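Local coordinates for protein putative Zn-dependent Alcohol Dehydrogenase (Rhodobacter sphaeroides, PDB 3IV6) that binds S-adenosylmethionine in a Rossmann-like domain and, although named a putative zinc-dependent alcohol dehydrogenase, is probably a methyltransferase-like protein whose reaction is not established, at residues A170-F173 with T179-F182; E240-L245 with N250-Q255. One frame throughout, in Å; residues are numbered along the deposited sequence.

Contact 1: residues A170-F173 with T179-F182; sequences AKFF and TFHF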
loop_
_atom_site.group_PDB
_atom_site.type_symbol
_atom_site.label_atom_id
_atom_site.label_comp_id
_atom_site.label_asym_id
_atom_site.label_seq_id
_atom_site.Cartn_x
_atom_site.Cartn_y
_atom_site.Cartn_z
ATOM N N ALA A 170 21.252 -14.677 0.097
ATOM C CA ALA A 170 20.997 -14.602 1.539
ATOM C C ALA A 170 21.254 -13.224 2.156
ATOM O O ALA A 170 20.706 -12.901 3.196
ATOM C CB ALA A 170 21.776 -15.668 2.272
ATOM N N LYS A 171 22.083 -12.417 1.511
ATOM C CA LYS A 171 22.435 -11.093 2.029
ATOM C C LYS A 171 21.275 -10.073 1.984
ATOM O O LYS A 171 21.246 -9.127 2.770
ATOM C CB LYS A 171 23.685 -10.563 1.296
ATOM C CG LYS A 171 24.109 -9.152 1.651
ATOM C CD LYS A 171 25.264 -8.716 0.771
ATOM C CE LYS A 171 25.416 -7.224 0.745
ATOM N NZ LYS A 171 25.429 -6.783 2.137
ATOM N N PHE A 172 20.334 -10.272 1.063
ATOM C CA PHE A 172 19.227 -9.339 0.860
ATOM C C PHE A 172 17.842 -10.011 0.779
ATOM O O PHE A 172 16.827 -9.341 0.568
ATOM C CB PHE A 172 19.464 -8.479 -0.385
ATOM C CG PHE A 172 19.400 -9.245 -1.688
ATOM C CD1 PHE A 172 20.557 -9.581 -2.363
ATOM C CD2 PHE A 172 18.179 -9.639 -2.237
ATOM C CE1 PHE A 172 20.506 -10.287 -3.572
ATOM C CE2 PHE A 172 18.118 -10.347 -3.447
ATOM C CZ PHE A 172 19.281 -10.671 -4.111
ATOM N N PHE A 173 17.795 -11.328 0.943
ATOM C CA PHE A 173 16.515 -11.995 0.990
ATOM C C PHE A 173 16.412 -13.035 2.113
ATOM O O PHE A 173 17.190 -13.994 2.179
ATOM C CB PHE A 173 16.193 -12.613 -0.361
ATOM C CG PHE A 173 14.966 -13.501 -0.348
ATOM C CD1 PHE A 173 13.684 -12.951 -0.230
ATOM C CD2 PHE A 173 15.085 -14.884 -0.477
ATOM C CE1 PHE A 173 12.547 -13.769 -0.240
ATOM C CE2 PHE A 173 13.954 -15.698 -0.485
ATOM C CZ PHE A 173 12.689 -15.135 -0.362
ATOM N N THR A 179 11.279 -11.660 3.049
ATOM C CA THR A 179 11.499 -10.232 2.987
ATOM C C THR A 179 12.699 -9.912 2.126
ATOM O O THR A 179 13.753 -10.489 2.307
ATOM C CB THR A 179 11.748 -9.647 4.377
ATOM O OG1 THR A 179 10.698 -10.050 5.253
ATOM C CG2 THR A 179 11.770 -8.147 4.331
ATOM N N PHE A 180 12.535 -8.980 1.193
ATOM C CA PHE A 180 13.639 -8.482 0.395
ATOM C C PHE A 180 14.199 -7.165 0.927
ATOM O O PHE A 180 13.441 -6.297 1.361
ATOM C CB PHE A 180 13.179 -8.259 -1.024
ATOM C CG PHE A 180 13.029 -9.516 -1.821
ATOM C CD1 PHE A 180 14.138 -10.165 -2.339
ATOM C CD2 PHE A 180 11.777 -10.018 -2.097
ATOM C CE1 PHE A 180 13.999 -11.298 -3.089
ATOM C CE2 PHE A 180 11.633 -11.169 -2.842
ATOM C CZ PHE A 180 12.746 -11.805 -3.338
ATOM N N HIS A 181 15.529 -7.034 0.922
ATOM C CA HIS A 181 16.185 -5.732 1.128
ATOM C C HIS A 181 16.858 -5.245 -0.145
ATOM O O HIS A 181 17.943 -5.706 -0.476
ATOM C CB HIS A 181 17.239 -5.790 2.213
ATOM C CG HIS A 181 17.524 -4.453 2.802
ATOM N ND1 HIS A 181 18.092 -4.285 4.048
ATOM C CD2 HIS A 181 17.259 -3.210 2.336
ATOM C CE1 HIS A 181 18.186 -2.993 4.310
ATOM N NE2 HIS A 181 17.678 -2.318 3.293
ATOM N N PHE A 182 16.240 -4.334 -0.877
ATOM C CA PHE A 182 16.736 -4.079 -2.232
ATOM C C PHE A 182 18.117 -3.391 -2.285
ATOM O O PHE A 182 19.008 -3.780 -3.052
ATOM C CB PHE A 182 15.694 -3.282 -3.018
ATOM C CG PHE A 182 14.339 -3.881 -2.974
ATOM C CD1 PHE A 182 14.075 -5.093 -3.626
ATOM C CD2 PHE A 182 13.324 -3.249 -2.267
ATOM C CE1 PHE A 182 12.806 -5.668 -3.587
ATOM C CE2 PHE A 182 12.066 -3.810 -2.202
ATOM C CZ PHE A 182 11.797 -5.032 -2.878
#
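Stacked phenyl rings carry the meeting of Phe173 with Phe180. The two rings form an offset stack, their centroids 4.4 Å apart and their planes inclined by 29°. Phe173 CD1 sits over the centre of the Phe180 ring, while CG and CE1 beside it also lie close to that ring. With CG turned away from its own backbone N (chi1 172°), Phe173 reaches across to its partner. Phe172 lies alongside Phe180, pointing the same way, and Phe180 CD1 meets the edge of its ring 4.1 Å from Phe172 CD2. Leu159 and Ile160 of helix 154-164 also touch Phe180, which is buried.

These residues illustrate how a weakly bonded helical segment can lead into a small antiparallel sheet, in which strand 179-181 lies between strands 173-174 and 213-215. Phe173 and Phe180 are an antiparallel non-hydrogen-bonded pair; being directly opposite, they place both rings on the same face of the sheet.

In the backbone, His181 N donates to Phe172 O over 2.7 Å with a nearly straight N-H...O angle of 171°. The same oxygen receives a CA-H...O contact from Phe180 CA, and Thr179 O receives another from Phe173 CA.

Contact 2: residues E240-L245 with N250-Q255; sequences EKAVEL and NTMLYQ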
loop_
_atom_site.group_PDB
_atom_site.type_symbol
_atom_site.label_atom_id
_atom_site.label_comp_id
_atom_site.label_asym_id
_atom_site.label_seq_id
_atom_site.Cartn_x
_atom_site.Cartn_y
_atom_site.Cartn_z
ATOM N N GLU A 240 -14.292 -10.629 7.077
ATOM C CA GLU A 240 -15.612 -10.742 6.488
ATOM C C GLU A 240 -15.587 -11.323 5.101
ATOM O O GLU A 240 -16.484 -12.074 4.714
ATOM C CB GLU A 240 -16.260 -9.376 6.424
ATOM C CG GLU A 240 -16.439 -8.779 7.824
ATOM C CD GLU A 240 -16.846 -7.336 7.847
ATOM O OE1 GLU A 240 -17.366 -6.818 6.857
ATOM O OE2 GLU A 240 -16.644 -6.712 8.881
ATOM N N LYS A 241 -14.573 -10.984 4.326
ATOM C CA LYS A 241 -14.430 -11.620 3.022
ATOM C C LYS A 241 -13.105 -11.364 2.364
ATOM O O LYS A 241 -12.301 -10.562 2.841
ATOM C CB LYS A 241 -15.615 -11.340 2.071
ATOM C CG LYS A 241 -15.799 -9.922 1.601
ATOM C CD LYS A 241 -16.936 -9.849 0.599
ATOM C CE LYS A 241 -17.195 -8.436 0.120
ATOM N NZ LYS A 241 -18.056 -8.404 -1.117
ATOM N N ALA A 242 -12.889 -12.066 1.263
ATOM C CA ALA A 242 -11.613 -12.041 0.579
ATOM C C ALA A 242 -11.867 -12.387 -0.868
ATOM O O ALA A 242 -12.244 -13.494 -1.169
ATOM C CB ALA A 242 -10.687 -13.039 1.201
ATOM N N VAL A 243 -11.654 -11.450 -1.768
ATOM C CA VAL A 243 -11.971 -11.715 -3.154
ATOM C C VAL A 243 -10.790 -11.549 -4.133
ATOM O O VAL A 243 -10.088 -10.554 -4.094
ATOM C CB VAL A 243 -13.117 -10.796 -3.558
ATOM C CG1 VAL A 243 -13.546 -11.071 -4.977
ATOM C CG2 VAL A 243 -14.227 -11.039 -2.617
ATOM N N GLU A 244 -10.597 -12.540 -4.999
ATOM C CA GLU A 244 -9.555 -12.475 -6.017
ATOM C C GLU A 244 -9.930 -11.501 -7.129
ATOM O O GLU A 244 -10.944 -11.678 -7.804
ATOM C CB GLU A 244 -9.289 -13.864 -6.600
ATOM C CG GLU A 244 -10.502 -14.504 -7.257
ATOM C CD GLU A 244 -10.183 -15.846 -7.887
ATOM O OE1 GLU A 244 -11.078 -16.716 -7.919
ATOM O OE2 GLU A 244 -9.037 -16.029 -8.349
ATOM N N LEU A 245 -9.105 -10.476 -7.314
ATOM C CA LEU A 245 -9.464 -9.351 -8.169
ATOM C C LEU A 245 -9.281 -9.697 -9.643
ATOM O O LEU A 245 -8.386 -10.460 -10.005
ATOM C CB LEU A 245 -8.629 -8.120 -7.811
ATOM C CG LEU A 245 -9.002 -7.401 -6.512
ATOM C CD1 LEU A 245 -8.140 -6.164 -6.316
ATOM C CD2 LEU A 245 -10.479 -7.038 -6.505
ATOM N N ASN A 250 -2.793 -11.603 -9.483
ATOM C CA ASN A 250 -2.957 -12.466 -8.319
ATOM C C ASN A 250 -3.195 -11.671 -7.040
ATOM O O ASN A 250 -2.521 -11.881 -6.031
ATOM C CB ASN A 250 -1.739 -13.377 -8.152
ATOM C CG ASN A 250 -2.059 -14.641 -7.377
ATOM O OD1 ASN A 250 -3.102 -15.262 -7.582
ATOM N ND2 ASN A 250 -1.161 -15.027 -6.478
ATOM N N THR A 251 -4.157 -10.755 -7.089
ATOM C CA THR A 251 -4.331 -9.769 -6.030
ATOM C C THR A 251 -5.640 -9.990 -5.279
ATOM O O THR A 251 -6.723 -9.850 -5.846
ATOM C CB THR A 251 -4.306 -8.333 -6.586
ATOM O OG1 THR A 251 -2.954 -7.950 -6.870
ATOM C CG2 THR A 251 -4.901 -7.360 -5.579
HETATM N N MSE A 252 -5.531 -10.336 -4.000
HETATM C CA MSE A 252 -6.705 -10.593 -3.173
HETATM C C MSE A 252 -7.104 -9.352 -2.383
HETATM O O MSE A 252 -6.265 -8.711 -1.749
HETATM C CB MSE A 252 -6.444 -11.761 -2.222
HETATM C CG MSE A 252 -7.662 -12.196 -1.424
HETATM SE SE MSE A 252 -8.506 -13.797 -2.151
HETATM C CE MSE A 252 -6.950 -14.971 -2.184
ATOM N N LEU A 253 -8.389 -9.018 -2.425
ATOM C CA LEU A 253 -8.924 -7.924 -1.622
ATOM C C LEU A 253 -9.586 -8.445 -0.351
ATOM O O LEU A 253 -10.402 -9.365 -0.396
ATOM C CB LEU A 253 -9.925 -7.102 -2.437
ATOM C CG LEU A 253 -10.750 -6.075 -1.659
ATOM C CD1 LEU A 253 -9.844 -5.151 -0.860
ATOM C CD2 LEU A 253 -11.641 -5.278 -2.601
ATOM N N TYR A 254 -9.229 -7.850 0.783
ATOM C CA TYR A 254 -9.639 -8.372 2.090
ATOM C C TYR A 254 -10.432 -7.334 2.799
ATOM O O TYR A 254 -9.946 -6.211 2.967
ATOM C CB TYR A 254 -8.438 -8.667 2.999
ATOM C CG TYR A 254 -7.545 -9.711 2.453
ATOM C CD1 TYR A 254 -7.611 -11.019 2.927
ATOM C CD2 TYR A 254 -6.649 -9.412 1.433
ATOM C CE1 TYR A 254 -6.793 -12.007 2.421
ATOM C CE2 TYR A 254 -5.807 -10.406 0.900
ATOM C CZ TYR A 254 -5.892 -11.712 1.401
ATOM O OH TYR A 254 -5.109 -12.722 0.900
ATOM N N GLN A 255 -11.625 -7.727 3.246
ATOM C CA GLN A 255 -12.526 -6.845 3.978
ATOM C C GLN A 255 -12.595 -7.357 5.403
ATOM O O GLN A 255 -12.911 -8.522 5.650
ATOM C CB GLN A 255 -13.903 -6.822 3.311
ATOM C CG GLN A 255 -14.999 -6.164 4.140
ATOM C CD GLN A 255 -16.284 -6.001 3.353
ATOM O OE1 GLN A 255 -16.255 -5.625 2.186
ATOM N NE2 GLN A 255 -17.420 -6.293 3.987
HETATM O O HOH W 1 -5.948 -10.643 -9.295
#
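Backbone hydrogen bonds join Val243 and Leu253 in both directions, each with N to O at 2.8 Å. Gln255 N donates to Lys241 O, and Leu245 N to Thr251 O, the latter nearly in line with the carbonyl. At the far end Gln255 O accepts from Lys241 N and, weakly, from Glu240 N.

Together these bonds define a beta hairpin of strands 237-244 and 251-258, in which Glu240 and Lys241 both oppose Gln255 as a classic beta bulge. Strand 237-244 is outermost in the seven-stranded sheet, and strand 251-258 bonds on its other side to 143-149, the strand order 3-2-1-4-5-7-6 being as in class I methyltransferases.

Among the polar side chains, Gln255 runs out extended from a CG opposite its backbone N (chi1 168°), which carries its amide to Glu240. There NE2 of Gln255 donates to Glu240 OE1 at 2.9 Å, with an angle at hydrogen of 169°, meeting it nearly along the C-O axis. The acceptor lies in the amide plane, although the carboxylate is turned 85° from it. Ser257 and Arg259 hold Glu240 OE2.

Ala242 CB lies 4.1 Å from both SE of selenomethionine Met252 and Tyr254 CD1, on the face toward helix 219-226. At the turn end Leu245 spreads its methyls, CD1 to Thr251 CG2 (3.5 Å) and CD2 to Leu253 CB.

Two short chain reversals, one after the other, show how local pairing can serve different parts of one fold. Followed from the N terminus, the chain first builds the parallel strands and helices of the Rossmann-like core, where S-adenosylmethionine is bound. Past helix 154-164 it reaches contact 1, which closes a loop of five residues and starts the small three-stranded sheet completed by strand 213-215. Helices 201-210 and 219-226 flank that last strand in sequence. Contact 2 then closes a loop with four residues between its segments and adds to the main sheet strand 251-258, antiparallel to the rest, and beyond it edge strand 237-244. The contacts neither nest nor cross; the centres of contact 1 and contact 2 are about 27 Å apart.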